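PDB 5FX8: manganese lipoxygenase from Gaeumannomyces graminis, which oxygenates linoleic and alpha-linolenic acids at a catalytic manganese centre to 11S- and 13R-hydroperoxy fatty acids, the 11S products then being converted to the 13R products. Local coordinates for residues A[144-149]-A[485-490]; A[195-200]-A[263-268]; A[70-75]-A[300-305]; A[250-255]-A[273-278]. One frame throughout, in Å; residues are numbered along the deposited sequence.

Interaction 1. Residues A[144-149]-A[485-490]; sequences ESVPEG and SPVKFS. With NAG (2-acetamido-2-deoxy-beta-D-glucopyranose), chain N.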
loop_
_atom_site.group_PDB
_atom_site.type_symbol
_atom_site.label_atom_id
_atom_site.label_comp_id
_atom_site.label_asym_id
_atom_site.label_seq_id
_atom_site.Cartn_x
_atom_site.Cartn_y
_atom_site.Cartn_z
ATOM N N GLU A 144 12.408 -3.177 8.502
ATOM C CA GLU A 144 12.026 -4.058 7.408
ATOM C C GLU A 144 10.610 -3.782 6.908
ATOM O O GLU A 144 10.353 -3.869 5.706
ATOM C CB GLU A 144 12.168 -5.518 7.832
ATOM C CG GLU A 144 13.599 -5.996 8.089
ATOM C CD GLU A 144 13.654 -7.314 8.880
ATOM O OE1 GLU A 144 13.303 -7.332 10.083
ATOM O OE2 GLU A 144 14.048 -8.344 8.302
ATOM N N SER A 145 9.700 -3.431 7.809
ATOM C CA SER A 145 8.328 -3.104 7.448
ATOM C C SER A 145 8.247 -1.800 6.690
ATOM O O SER A 145 7.439 -1.659 5.770
ATOM C CB SER A 145 7.480 -2.992 8.706
ATOM O OG SER A 145 7.453 -4.225 9.372
ATOM N N VAL A 146 9.034 -0.823 7.106
ATOM C CA VAL A 146 9.036 0.496 6.507
ATOM C C VAL A 146 10.477 0.871 6.191
ATOM O O VAL A 146 11.058 1.727 6.865
ATOM C CB VAL A 146 8.370 1.504 7.443
ATOM C CG1 VAL A 146 8.173 2.797 6.741
ATOM C CG2 VAL A 146 7.053 0.939 7.920
ATOM N N PRO A 147 11.079 0.293 5.156
ATOM C CA PRO A 147 12.518 0.499 4.950
ATOM C C PRO A 147 12.912 1.945 4.769
ATOM O O PRO A 147 13.968 2.343 5.257
ATOM C CB PRO A 147 12.804 -0.321 3.695
ATOM C CG PRO A 147 11.692 -1.245 3.587
ATOM C CD PRO A 147 10.503 -0.532 4.094
ATOM N N GLU A 148 12.100 2.749 4.095
ATOM C CA GLU A 148 12.384 4.167 3.907
ATOM C C GLU A 148 12.233 4.984 5.185
ATOM O O GLU A 148 12.543 6.180 5.176
ATOM C CB GLU A 148 11.482 4.723 2.798
ATOM C CG GLU A 148 9.984 4.757 3.136
ATOM C CD GLU A 148 9.129 3.500 2.740
ATOM O OE1 GLU A 148 9.506 2.315 2.939
ATOM O OE2 GLU A 148 8.002 3.731 2.249
ATOM N N GLY A 149 11.793 4.382 6.286
ATOM C CA GLY A 149 11.559 5.120 7.504
ATOM C C GLY A 149 10.346 6.013 7.418
ATOM O O GLY A 149 9.739 6.138 6.355
ATOM N N SER A 485 1.289 5.642 3.181
ATOM C CA SER A 485 1.132 7.016 3.642
ATOM C C SER A 485 0.669 7.147 5.091
ATOM O O SER A 485 1.192 7.990 5.801
ATOM C CB SER A 485 0.187 7.761 2.721
ATOM O OG SER A 485 0.919 8.142 1.597
ATOM N N PRO A 486 -0.310 6.386 5.569
ATOM C CA PRO A 486 -0.617 6.472 7.003
ATOM C C PRO A 486 0.582 6.176 7.914
ATOM O O PRO A 486 0.821 6.930 8.857
ATOM C CB PRO A 486 -1.757 5.456 7.156
ATOM C CG PRO A 486 -2.406 5.468 5.787
ATOM C CD PRO A 486 -1.316 5.607 4.830
ATOM N N VAL A 487 1.369 5.130 7.649
ATOM C CA VAL A 487 2.497 4.858 8.526
ATOM C C VAL A 487 3.594 5.917 8.392
ATOM O O VAL A 487 4.260 6.233 9.378
ATOM C CB VAL A 487 3.040 3.428 8.290
ATOM C CG1 VAL A 487 3.849 3.338 7.033
ATOM C CG2 VAL A 487 3.872 2.958 9.466
ATOM N N LYS A 488 3.804 6.492 7.203
ATOM C CA LYS A 488 4.878 7.480 7.029
ATOM C C LYS A 488 4.468 8.928 7.323
ATOM O O LYS A 488 5.303 9.708 7.774
ATOM C CB LYS A 488 5.446 7.403 5.609
ATOM C CG LYS A 488 6.175 6.129 5.329
ATOM C CD LYS A 488 6.750 6.104 3.935
ATOM C CE LYS A 488 5.664 5.937 2.890
ATOM N NZ LYS A 488 6.082 5.807 1.440
ATOM N N PHE A 489 3.216 9.315 7.105
ATOM C CA PHE A 489 2.793 10.704 7.234
ATOM C C PHE A 489 1.486 10.881 8.013
ATOM O O PHE A 489 1.476 11.555 9.032
ATOM C CB PHE A 489 2.656 11.335 5.843
ATOM C CG PHE A 489 3.769 10.960 4.877
ATOM C CD1 PHE A 489 5.030 11.538 4.975
ATOM C CD2 PHE A 489 3.548 10.033 3.859
ATOM C CE1 PHE A 489 6.036 11.193 4.098
ATOM C CE2 PHE A 489 4.544 9.689 2.992
ATOM C CZ PHE A 489 5.797 10.278 3.110
ATOM N N SER A 490 0.386 10.275 7.557
ATOM C CA SER A 490 -0.967 10.575 8.032
ATOM C C SER A 490 -1.259 10.014 9.411
ATOM O O SER A 490 -2.178 10.491 10.083
ATOM C CB SER A 490 -2.008 9.973 7.112
ATOM O OG SER A 490 -1.935 10.516 5.844
HETATM C C1 NAG N . 15.082 -11.685 12.091
HETATM C C2 NAG N . 16.143 -10.840 11.353
HETATM C C3 NAG N . 15.750 -10.628 9.889
HETATM C C4 NAG N . 15.441 -11.960 9.219
HETATM C C5 NAG N . 14.335 -12.655 10.002
HETATM C C6 NAG N . 13.976 -14.024 9.482
HETATM C C7 NAG N . 17.448 -9.255 12.735
HETATM C C8 NAG N . 17.482 -7.878 13.328
HETATM N N2 NAG N . 16.358 -9.559 12.015
HETATM O O3 NAG N . 16.833 -9.994 9.223
HETATM O O4 NAG N . 15.058 -11.774 7.861
HETATM O O5 NAG N . 14.787 -12.862 11.343
HETATM O O6 NAG N . 13.477 -14.816 10.555
HETATM O O7 NAG N . 18.361 -10.053 12.907
#

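Interaction 2. Residues A[195-200]-A[263-268]; sequences VKKLTA and TPLDDK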
loop_
_atom_site.group_PDB
_atom_site.type_symbol
_atom_site.label_atom_id
_atom_site.label_comp_id
_atom_site.label_asym_id
_atom_site.label_seq_id
_atom_site.Cartn_x
_atom_site.Cartn_y
_atom_site.Cartn_z
ATOM N N VAL A 195 -8.308 37.150 15.843
ATOM C CA VAL A 195 -8.006 37.144 14.415
ATOM C C VAL A 195 -7.040 38.266 14.065
ATOM O O VAL A 195 -6.122 38.079 13.270
ATOM C CB VAL A 195 -9.301 37.231 13.588
ATOM C CG1 VAL A 195 -8.998 37.096 12.124
ATOM C CG2 VAL A 195 -10.259 36.155 14.001
ATOM N N LYS A 196 -7.211 39.437 14.661
ATOM C CA LYS A 196 -6.329 40.547 14.325
ATOM C C LYS A 196 -4.919 40.303 14.838
ATOM O O LYS A 196 -3.943 40.542 14.116
ATOM C CB LYS A 196 -6.886 41.848 14.881
ATOM C CG LYS A 196 -6.003 43.055 14.693
ATOM C CD LYS A 196 -6.025 43.522 13.265
ATOM C CE LYS A 196 -7.399 43.964 12.874
ATOM N NZ LYS A 196 -7.313 44.518 11.516
ATOM N N LYS A 197 -4.782 39.811 16.074
ATOM C CA LYS A 197 -3.427 39.563 16.566
ATOM C C LYS A 197 -2.753 38.394 15.854
ATOM O O LYS A 197 -1.525 38.329 15.836
ATOM C CB LYS A 197 -3.422 39.327 18.081
ATOM C CG LYS A 197 -3.840 40.531 18.881
ATOM C CD LYS A 197 -3.269 40.541 20.282
ATOM C CE LYS A 197 -3.503 39.239 20.974
ATOM N NZ LYS A 197 -2.454 39.018 22.007
ATOM N N LEU A 198 -3.519 37.486 15.258
ATOM C CA LEU A 198 -2.947 36.320 14.603
ATOM C C LEU A 198 -2.643 36.558 13.123
ATOM O O LEU A 198 -1.625 36.094 12.613
ATOM C CB LEU A 198 -3.905 35.142 14.767
ATOM C CG LEU A 198 -3.520 33.803 14.166
ATOM C CD1 LEU A 198 -2.396 33.194 14.911
ATOM C CD2 LEU A 198 -4.693 32.920 14.249
ATOM N N THR A 199 -3.493 37.273 12.423
ATOM C CA THR A 199 -3.370 37.403 10.991
ATOM C C THR A 199 -3.070 38.807 10.511
ATOM O O THR A 199 -2.775 38.974 9.325
ATOM C CB THR A 199 -4.656 36.947 10.307
ATOM O OG1 THR A 199 -5.691 37.889 10.606
ATOM C CG2 THR A 199 -5.041 35.595 10.795
ATOM N N ALA A 200 -3.151 39.807 11.386
ATOM C CA ALA A 200 -3.007 41.235 11.120
ATOM C C ALA A 200 -4.137 41.789 10.270
ATOM O O ALA A 200 -4.023 42.900 9.766
ATOM C CB ALA A 200 -1.662 41.568 10.467
ATOM N N THR A 263 -7.237 28.319 18.672
ATOM C CA THR A 263 -6.427 29.179 17.829
ATOM C C THR A 263 -4.990 28.941 18.254
ATOM O O THR A 263 -4.761 28.456 19.366
ATOM C CB THR A 263 -6.853 30.656 18.005
ATOM O OG1 THR A 263 -8.036 30.916 17.245
ATOM C CG2 THR A 263 -5.827 31.586 17.576
ATOM N N PRO A 264 -4.003 29.215 17.391
ATOM C CA PRO A 264 -2.613 29.220 17.871
ATOM C C PRO A 264 -2.343 30.225 18.991
ATOM O O PRO A 264 -1.229 30.245 19.513
ATOM C CB PRO A 264 -1.809 29.564 16.619
ATOM C CG PRO A 264 -2.644 29.116 15.509
ATOM C CD PRO A 264 -4.076 29.247 15.926
ATOM N N LEU A 265 -3.307 31.055 19.371
ATOM C CA LEU A 265 -3.171 31.959 20.507
ATOM C C LEU A 265 -3.720 31.381 21.809
ATOM O O LEU A 265 -3.548 32.003 22.859
ATOM C CB LEU A 265 -3.872 33.295 20.216
ATOM C CG LEU A 265 -3.261 34.117 19.091
ATOM C CD1 LEU A 265 -3.938 35.453 19.055
ATOM C CD2 LEU A 265 -1.759 34.257 19.281
ATOM N N ASP A 266 -4.391 30.236 21.764
ATOM C CA ASP A 266 -4.753 29.492 22.958
ATOM C C ASP A 266 -3.498 29.033 23.686
ATOM O O ASP A 266 -2.384 29.155 23.192
ATOM C CB ASP A 266 -5.581 28.252 22.607
ATOM C CG ASP A 266 -7.029 28.559 22.350
ATOM O OD1 ASP A 266 -7.371 28.888 21.209
ATOM O OD2 ASP A 266 -7.837 28.448 23.279
ATOM N N ASP A 267 -3.701 28.464 24.868
ATOM C CA ASP A 267 -2.598 27.826 25.561
ATOM C C ASP A 267 -1.952 26.796 24.649
ATOM O O ASP A 267 -2.592 26.210 23.782
ATOM C CB ASP A 267 -3.073 27.156 26.862
ATOM C CG ASP A 267 -3.506 28.166 27.933
ATOM O OD1 ASP A 267 -3.677 29.361 27.596
ATOM O OD2 ASP A 267 -3.704 27.770 29.107
ATOM N N LYS A 268 -0.662 26.588 24.859
ATOM C CA LYS A 268 0.105 25.669 24.039
ATOM C C LYS A 268 -0.567 24.304 23.953
ATOM O O LYS A 268 -0.780 23.779 22.855
ATOM C CB LYS A 268 1.520 25.573 24.606
ATOM C CG LYS A 268 2.524 24.742 23.812
ATOM C CD LYS A 268 2.340 23.222 24.082
ATOM C CE LYS A 268 3.608 22.375 24.189
ATOM N NZ LYS A 268 3.324 21.073 24.902
#

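Interaction 3. Residues A[70-75]-A[300-305]; sequences FLYGPS and VHEAAF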
loop_
_atom_site.group_PDB
_atom_site.type_symbol
_atom_site.label_atom_id
_atom_site.label_comp_id
_atom_site.label_asym_id
_atom_site.label_seq_id
_atom_site.Cartn_x
_atom_site.Cartn_y
_atom_site.Cartn_z
ATOM N N PHE A 70 -20.075 -13.079 -15.745
ATOM C CA PHE A 70 -19.489 -12.008 -14.946
ATOM C C PHE A 70 -20.528 -10.906 -14.798
ATOM O O PHE A 70 -20.749 -10.123 -15.716
ATOM C CB PHE A 70 -18.223 -11.538 -15.598
ATOM C CG PHE A 70 -17.482 -10.498 -14.856
ATOM C CD1 PHE A 70 -17.841 -9.157 -14.938
ATOM C CD2 PHE A 70 -16.338 -10.833 -14.165
ATOM C CE1 PHE A 70 -17.093 -8.183 -14.285
ATOM C CE2 PHE A 70 -15.599 -9.871 -13.514
ATOM C CZ PHE A 70 -15.972 -8.545 -13.576
ATOM N N LEU A 71 -21.167 -10.848 -13.632
ATOM C CA LEU A 71 -22.383 -10.076 -13.422
ATOM C C LEU A 71 -22.139 -8.962 -12.428
ATOM O O LEU A 71 -21.214 -9.011 -11.616
ATOM C CB LEU A 71 -23.525 -10.971 -12.927
ATOM C CG LEU A 71 -23.785 -12.257 -13.739
ATOM C CD1 LEU A 71 -24.829 -13.112 -13.112
ATOM C CD2 LEU A 71 -24.250 -11.934 -15.099
ATOM N N TYR A 72 -22.982 -7.944 -12.512
ATOM C CA TYR A 72 -22.956 -6.865 -11.542
ATOM C C TYR A 72 -23.681 -7.320 -10.293
ATOM O O TYR A 72 -24.871 -7.637 -10.351
ATOM C CB TYR A 72 -23.618 -5.612 -12.095
ATOM C CG TYR A 72 -22.944 -5.026 -13.283
ATOM C CD1 TYR A 72 -21.630 -4.613 -13.216
ATOM C CD2 TYR A 72 -23.622 -4.868 -14.467
ATOM C CE1 TYR A 72 -21.016 -4.084 -14.300
ATOM C CE2 TYR A 72 -23.024 -4.345 -15.533
ATOM C CZ TYR A 72 -21.719 -3.956 -15.449
ATOM O OH TYR A 72 -21.123 -3.428 -16.545
ATOM N N GLY A 73 -22.983 -7.321 -9.162
ATOM C CA GLY A 73 -23.575 -7.705 -7.905
ATOM C C GLY A 73 -23.741 -6.524 -6.981
ATOM O O GLY A 73 -23.310 -5.415 -7.273
ATOM N N PRO A 74 -24.358 -6.742 -5.822
ATOM C CA PRO A 74 -24.525 -5.639 -4.879
ATOM C C PRO A 74 -23.183 -5.084 -4.446
ATOM O O PRO A 74 -22.160 -5.766 -4.473
ATOM C CB PRO A 74 -25.258 -6.284 -3.709
ATOM C CG PRO A 74 -25.832 -7.509 -4.269
ATOM C CD PRO A 74 -24.881 -7.999 -5.257
ATOM N N SER A 75 -23.210 -3.815 -4.055
ATOM C CA SER A 75 -22.049 -3.159 -3.499
ATOM C C SER A 75 -21.679 -3.803 -2.170
ATOM O O SER A 75 -22.529 -4.029 -1.312
ATOM C CB SER A 75 -22.360 -1.676 -3.334
ATOM O OG SER A 75 -21.307 -0.942 -2.747
ATOM N N VAL A 300 -15.317 0.653 -13.337
ATOM C CA VAL A 300 -14.874 0.925 -14.711
ATOM C C VAL A 300 -14.275 -0.322 -15.338
ATOM O O VAL A 300 -14.522 -0.635 -16.505
ATOM C CB VAL A 300 -13.871 2.100 -14.739
ATOM C CG1 VAL A 300 -13.263 2.259 -16.153
ATOM C CG2 VAL A 300 -14.543 3.373 -14.266
ATOM N N HIS A 301 -13.483 -1.052 -14.578
ATOM C CA HIS A 301 -12.967 -2.302 -15.083
ATOM C C HIS A 301 -14.063 -3.351 -15.256
ATOM O O HIS A 301 -13.946 -4.197 -16.133
ATOM C CB HIS A 301 -11.871 -2.798 -14.161
ATOM C CG HIS A 301 -11.331 -4.133 -14.531
ATOM N ND1 HIS A 301 -11.966 -5.311 -14.202
ATOM C CD2 HIS A 301 -10.209 -4.485 -15.190
ATOM C CE1 HIS A 301 -11.259 -6.332 -14.644
ATOM N NE2 HIS A 301 -10.194 -5.856 -15.259
ATOM N N GLU A 302 -15.118 -3.345 -14.445
ATOM C CA GLU A 302 -16.196 -4.312 -14.639
ATOM C C GLU A 302 -16.881 -4.080 -15.969
ATOM O O GLU A 302 -17.118 -5.015 -16.758
ATOM C CB GLU A 302 -17.231 -4.195 -13.518
ATOM C CG GLU A 302 -16.794 -4.753 -12.226
ATOM C CD GLU A 302 -17.757 -4.503 -11.100
ATOM O OE1 GLU A 302 -18.928 -4.935 -11.141
ATOM O OE2 GLU A 302 -17.322 -3.873 -10.140
ATOM N N ALA A 303 -17.246 -2.823 -16.207
ATOM C CA ALA A 303 -17.897 -2.479 -17.449
ATOM C C ALA A 303 -17.006 -2.847 -18.635
ATOM O O ALA A 303 -17.492 -3.408 -19.624
ATOM C CB ALA A 303 -18.274 -1.000 -17.410
ATOM N N ALA A 304 -15.685 -2.621 -18.520
ATOM C CA ALA A 304 -14.782 -3.003 -19.605
ATOM C C ALA A 304 -14.735 -4.513 -19.798
ATOM O O ALA A 304 -14.781 -4.997 -20.931
ATOM C CB ALA A 304 -13.372 -2.460 -19.367
ATOM N N PHE A 305 -14.610 -5.273 -18.716
ATOM C CA PHE A 305 -14.500 -6.724 -18.854
ATOM C C PHE A 305 -15.740 -7.320 -19.509
ATOM O O PHE A 305 -15.639 -8.280 -20.268
ATOM C CB PHE A 305 -14.258 -7.349 -17.483
ATOM C CG PHE A 305 -13.802 -8.771 -17.519
ATOM C CD1 PHE A 305 -12.511 -9.093 -17.868
ATOM C CD2 PHE A 305 -14.660 -9.790 -17.144
ATOM C CE1 PHE A 305 -12.103 -10.395 -17.870
ATOM C CE2 PHE A 305 -14.255 -11.094 -17.134
ATOM C CZ PHE A 305 -12.990 -11.405 -17.489
#

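Interaction 4. Residues A[250-255]-A[273-278]; sequences LAIKTN and LAKIMF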
loop_
_atom_site.group_PDB
_atom_site.type_symbol
_atom_site.label_atom_id
_atom_site.label_comp_id
_atom_site.label_asym_id
_atom_site.label_seq_id
_atom_site.Cartn_x
_atom_site.Cartn_y
_atom_site.Cartn_z
ATOM N N LEU A 250 -5.505 28.844 11.123
ATOM C CA LEU A 250 -6.168 29.969 11.767
ATOM C C LEU A 250 -6.978 29.517 12.977
ATOM O O LEU A 250 -6.658 29.911 14.095
ATOM C CB LEU A 250 -7.037 30.721 10.746
ATOM C CG LEU A 250 -7.351 32.177 11.091
ATOM C CD1 LEU A 250 -7.704 33.006 9.873
ATOM C CD2 LEU A 250 -8.465 32.265 12.076
ATOM N N ALA A 251 -8.002 28.688 12.804
ATOM C CA ALA A 251 -8.817 28.260 13.930
ATOM C C ALA A 251 -9.276 26.823 13.725
ATOM O O ALA A 251 -9.271 26.301 12.612
ATOM C CB ALA A 251 -10.024 29.178 14.118
ATOM N N ILE A 252 -9.680 26.190 14.818
ATOM C CA ILE A 252 -10.215 24.836 14.797
ATOM C C ILE A 252 -11.437 24.806 15.695
ATOM O O ILE A 252 -11.351 25.167 16.868
ATOM C CB ILE A 252 -9.172 23.798 15.257
ATOM C CG1 ILE A 252 -7.975 23.791 14.308
ATOM C CG2 ILE A 252 -9.783 22.404 15.319
ATOM C CD1 ILE A 252 -6.854 22.858 14.712
ATOM N N LYS A 253 -12.570 24.377 15.156
ATOM C CA LYS A 253 -13.811 24.268 15.902
ATOM C C LYS A 253 -14.209 22.799 16.003
ATOM O O LYS A 253 -14.345 22.125 14.979
ATOM C CB LYS A 253 -14.911 25.076 15.219
ATOM C CG LYS A 253 -16.061 25.406 16.110
ATOM C CD LYS A 253 -17.233 25.890 15.334
ATOM C CE LYS A 253 -18.311 26.325 16.263
ATOM N NZ LYS A 253 -19.550 26.456 15.505
ATOM N N THR A 254 -14.434 22.314 17.227
ATOM C CA THR A 254 -14.626 20.882 17.445
ATOM C C THR A 254 -15.982 20.390 16.982
ATOM O O THR A 254 -16.118 19.215 16.632
ATOM C CB THR A 254 -14.525 20.534 18.915
ATOM O OG1 THR A 254 -15.719 20.982 19.554
ATOM C CG2 THR A 254 -13.317 21.187 19.538
ATOM N N ASN A 255 -17.002 21.232 17.058
ATOM C CA ASN A 255 -18.365 20.877 16.680
ATOM C C ASN A 255 -18.951 19.758 17.515
ATOM O O ASN A 255 -19.869 19.081 17.055
ATOM C CB ASN A 255 -18.467 20.468 15.215
ATOM C CG ASN A 255 -18.227 21.600 14.284
ATOM O OD1 ASN A 255 -17.421 21.488 13.376
ATOM N ND2 ASN A 255 -18.931 22.704 14.489
ATOM N N LEU A 273 -3.630 20.160 21.247
ATOM C CA LEU A 273 -4.680 19.152 21.313
ATOM C C LEU A 273 -5.729 19.373 20.243
ATOM O O LEU A 273 -6.346 18.416 19.772
ATOM C CB LEU A 273 -5.343 19.147 22.689
ATOM C CG LEU A 273 -6.338 18.001 22.897
ATOM C CD1 LEU A 273 -5.641 16.690 22.729
ATOM C CD2 LEU A 273 -6.914 18.078 24.256
ATOM N N ALA A 274 -5.965 20.623 19.875
ATOM C CA ALA A 274 -6.893 20.887 18.794
ATOM C C ALA A 274 -6.354 20.326 17.492
ATOM O O ALA A 274 -7.090 19.708 16.710
ATOM C CB ALA A 274 -7.145 22.380 18.688
ATOM N N LYS A 275 -5.060 20.508 17.255
ATOM C CA LYS A 275 -4.492 19.951 16.050
ATOM C C LYS A 275 -4.535 18.440 16.084
ATOM O O LYS A 275 -4.739 17.819 15.046
ATOM C CB LYS A 275 -3.072 20.451 15.850
ATOM C CG LYS A 275 -3.016 21.897 15.522
ATOM C CD LYS A 275 -1.614 22.284 15.164
ATOM C CE LYS A 275 -0.696 22.259 16.342
ATOM N NZ LYS A 275 0.664 22.523 15.847
ATOM N N ILE A 276 -4.370 17.830 17.256
ATOM C CA ILE A 276 -4.472 16.379 17.346
ATOM C C ILE A 276 -5.894 15.912 17.042
ATOM O O ILE A 276 -6.096 14.923 16.319
ATOM C CB ILE A 276 -3.995 15.880 18.721
ATOM C CG1 ILE A 276 -2.504 16.158 18.900
ATOM C CG2 ILE A 276 -4.178 14.387 18.823
ATOM C CD1 ILE A 276 -1.934 15.679 20.186
ATOM N N MET A 277 -6.904 16.609 17.563
ATOM C CA MET A 277 -8.272 16.199 17.267
ATOM C C MET A 277 -8.574 16.317 15.777
ATOM O O MET A 277 -9.195 15.423 15.176
ATOM C CB MET A 277 -9.257 17.019 18.093
ATOM C CG MET A 277 -9.102 16.797 19.558
ATOM S SD MET A 277 -10.348 17.626 20.560
ATOM C CE MET A 277 -9.810 19.318 20.553
ATOM N N PHE A 278 -8.138 17.413 15.163
ATOM C CA PHE A 278 -8.304 17.545 13.724
ATOM C C PHE A 278 -7.578 16.435 12.988
ATOM O O PHE A 278 -8.085 15.921 11.998
ATOM C CB PHE A 278 -7.818 18.910 13.256
ATOM C CG PHE A 278 -7.915 19.122 11.767
ATOM C CD1 PHE A 278 -6.918 18.684 10.913
ATOM C CD2 PHE A 278 -8.982 19.815 11.228
ATOM C CE1 PHE A 278 -6.995 18.899 9.583
ATOM C CE2 PHE A 278 -9.061 20.036 9.880
ATOM C CZ PHE A 278 -8.052 19.563 9.056
#

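Interaction 1. Residues A[144-149]-A[485-490]
Lys488 meets both Glu148 and Val146, and it gives up more surface to this contact than any other residue of the two segments. Its chain bends at the third torsion (chi3 -72°), which lays the methylene groups across the Glu148 side chain at about a right angle and brings the ammonium to the carboxylate. The result is a salt bridge in which Lys488 NZ donates to Glu148 OE2 over 2.9 Å, reaching the oxygen on its anti lone pair, away from OE1. Apolar contact accompanies the charge: Glu148 CG lies 3.6 Å from Lys488 CD. Glu148 presents its acid from the type I turn Val146 to Gly149, which is closed by a 2.8 Å bond from Gly149 N to Val146 O.

Val146 carries the hydrocarbon half of the contact. Its two methyls divide the work, CG1 lying 4.1 Å from Lys488 CG while CG2 meets Val487 CG2, also at 4.1 Å, the two valines reaching toward each other tip to tip. Gly149 O adds a grazing contact with Lys488 CG. Lys488 CB rests 3.5 Å above the centre of the ring of the next residue, Phe489, which packs the root of the lysine.

Helix 485-490 follows closely on the manganese ligand Asn482, and the side chain of Val487 is about 13 Å from the metal ion. Since Lys488 is buried, its charge would be costly without a counter-ion; pairing with Glu148 probably offsets that cost and favours the ionised form of both groups.

Interaction 2. Residues A[195-200]-A[263-268]
Leu198 of helix 192-199 packs against Thr263 and Pro264, and this is the close-packed part of the contact. With CG anti to the backbone N (chi1 -180°), the leucine sends its two methyls forward: CD2 meets Thr263 CG2 tip to tip at 3.8 Å and also touches the proline's CD, whereas CD1 lies 4.1 Å from Pro264 CB and equally near CG, the leucine and proline side chains crossing at about a right angle. Thr263 is buried here and also touches Val194, one turn before Leu198 in helix 192-199.

The other side is looser and faces solvent. Leu265, an exposed residue, stretches its CD1 to 4.0 Å from Lys197 CB and 4.3 Å from Leu198 CB. Lys197 CB makes the nearest contact, and the bend at chi3 brings Lys197 CE back to 4.3 Å from Leu265 CD1. All of these cross-segment contacts are van der Waals ones; polar bonds within each segment hold the two backbones in shape.

On the helical side, Val195 O accepts from both Thr199 N and Thr199 OG1, which approach from opposite faces of its plane, the hydroxyl at 2.7 Å. On the other, a type I turn is closed by Asp266 N to Thr263 O at 3.0 Å, and Asp266 OD1 takes the Thr263 amide in return; the second oxygen of Asp266 forms a salt bridge with Lys508.

The arrangement is a helix-to-turn surface packing in the lipoxygenase fold, joining the end of helix 192-199 to the connection between strand 261-262 and the long helix 268-305.

Interaction 3. Residues A[70-75]-A[300-305]
Phe70 and Phe305 both hold CG anti to the backbone N (chi1 -177° and -166°), and these extended torsions carry the two rings out from the residue just before strand 71-73 and from the end of helix 268-305 until they meet. Phe305 turns an edge to the face of Phe70: its CD2 stands 3.5 Å above the plane, over the ring centre. The centroids are 4.7 Å apart and the planes inclined at 52°, a tilted edge-to-face pair rather than a perpendicular one.

The rim of the Phe70 ring serves a second partner. Its CE1 is 4.0 Å from Glu302 CA and as far from Glu302 CG, so the aliphatic part of the glutamate lies against the ring edge, crossing it at about a right angle. Beyond this point the extended chain takes the carboxylate on to Tyr72, where Glu302 OE1 lies in the plane of the phenol ring at its edge, 3.4 Å from Tyr72 CD1. Such an in-plane approach sets the oxygen against the electropositive C-H rim, which should be mildly favourable.

Further along the tyrosine, OH is 3.5 Å from Ala303 CA, a packing contact; the polar partner of this hydroxyl is Glu442 of helix 434-444, with which it forms a hydrogen bond.

Around the contact, strand 71-73 pairs antiparallel with strand 83-85, whose Pro84 touches both Phe70 and Glu302. Leu88 and Ile92 of helix 86-124 close on the two phenylalanines, and Trp439 of helix 434-444 packs against Ala303 and Ala304 of helix 268-305.

Interaction 4. Residues A[250-255]-A[273-278]
Ala274 opens the contact along helix 273-278, with its backbone and its methyl both against Ile252. The isoleucine CD1 is 3.7 Å from Ala274 O and 4.0 Å from Ala274 CB, so its tip lies against both the carbonyl and the methyl of the alanine; here too the CA atoms of the segments come nearest, at 6.5 Å for Ile252 and Ala274. The extended chi2 of Ile252 (177°) carries CD1 out far enough from the strand to reach the helix.

Lys275 follows with its backbone N and its CG, the latter 4.0 Å from Ile252 CD1, after which the chain bends and leads away, and its NZ forms a salt bridge with Asp161. Met277 comes next on the side facing the strand. Its terminal CE lies 4.1 Å from Thr254 CG2, the two side chains crossing obliquely, while Tyr262 of the neighbouring strand touches both of these residues. Phe278 closes the series with its CB, which lies 4.3 Å from Ile252 CD1; its ring continues to Phe164 and His217.

Ile252 is thus the hub, met by three residues within one helical turn, and all six touching residues are buried. The interface is apolar apart from backbone atoms of Ala274 and Lys275 near CD1.

The axes of strand 250-253 and of this helical segment come within 9.0 Å at a crossing angle of 63°, well away from alignment. This is a layer packing of helix on sheet: one face of the antiparallel sheet, with a classic beta bulge at Leu250 and Ala251 opposite Leu237, lies against the early part of helix 268-305.

How the interactions relate
Interactions 2 and 4 are neighbours, their centres 13 Å apart and in direct touch: Pro264 CD lies 3.2 Å from Leu250 O. Their segments alternate along the chain, so helix 192-199, strand 246-253, the 263-268 turn and the start of helix 268-305 interlock. That long helix also carries interaction 3 at its far end, 41 Å between centres from interaction 4, and between them it supplies the manganese ligands His290 and His294. Interaction 1 lies 25 Å from interaction 4 and 33 Å from interaction 3, and its sequence loop encloses interactions 2 and 4 but crosses interaction 3. Helix 268-305 thus links both ends of the fold through the metal site.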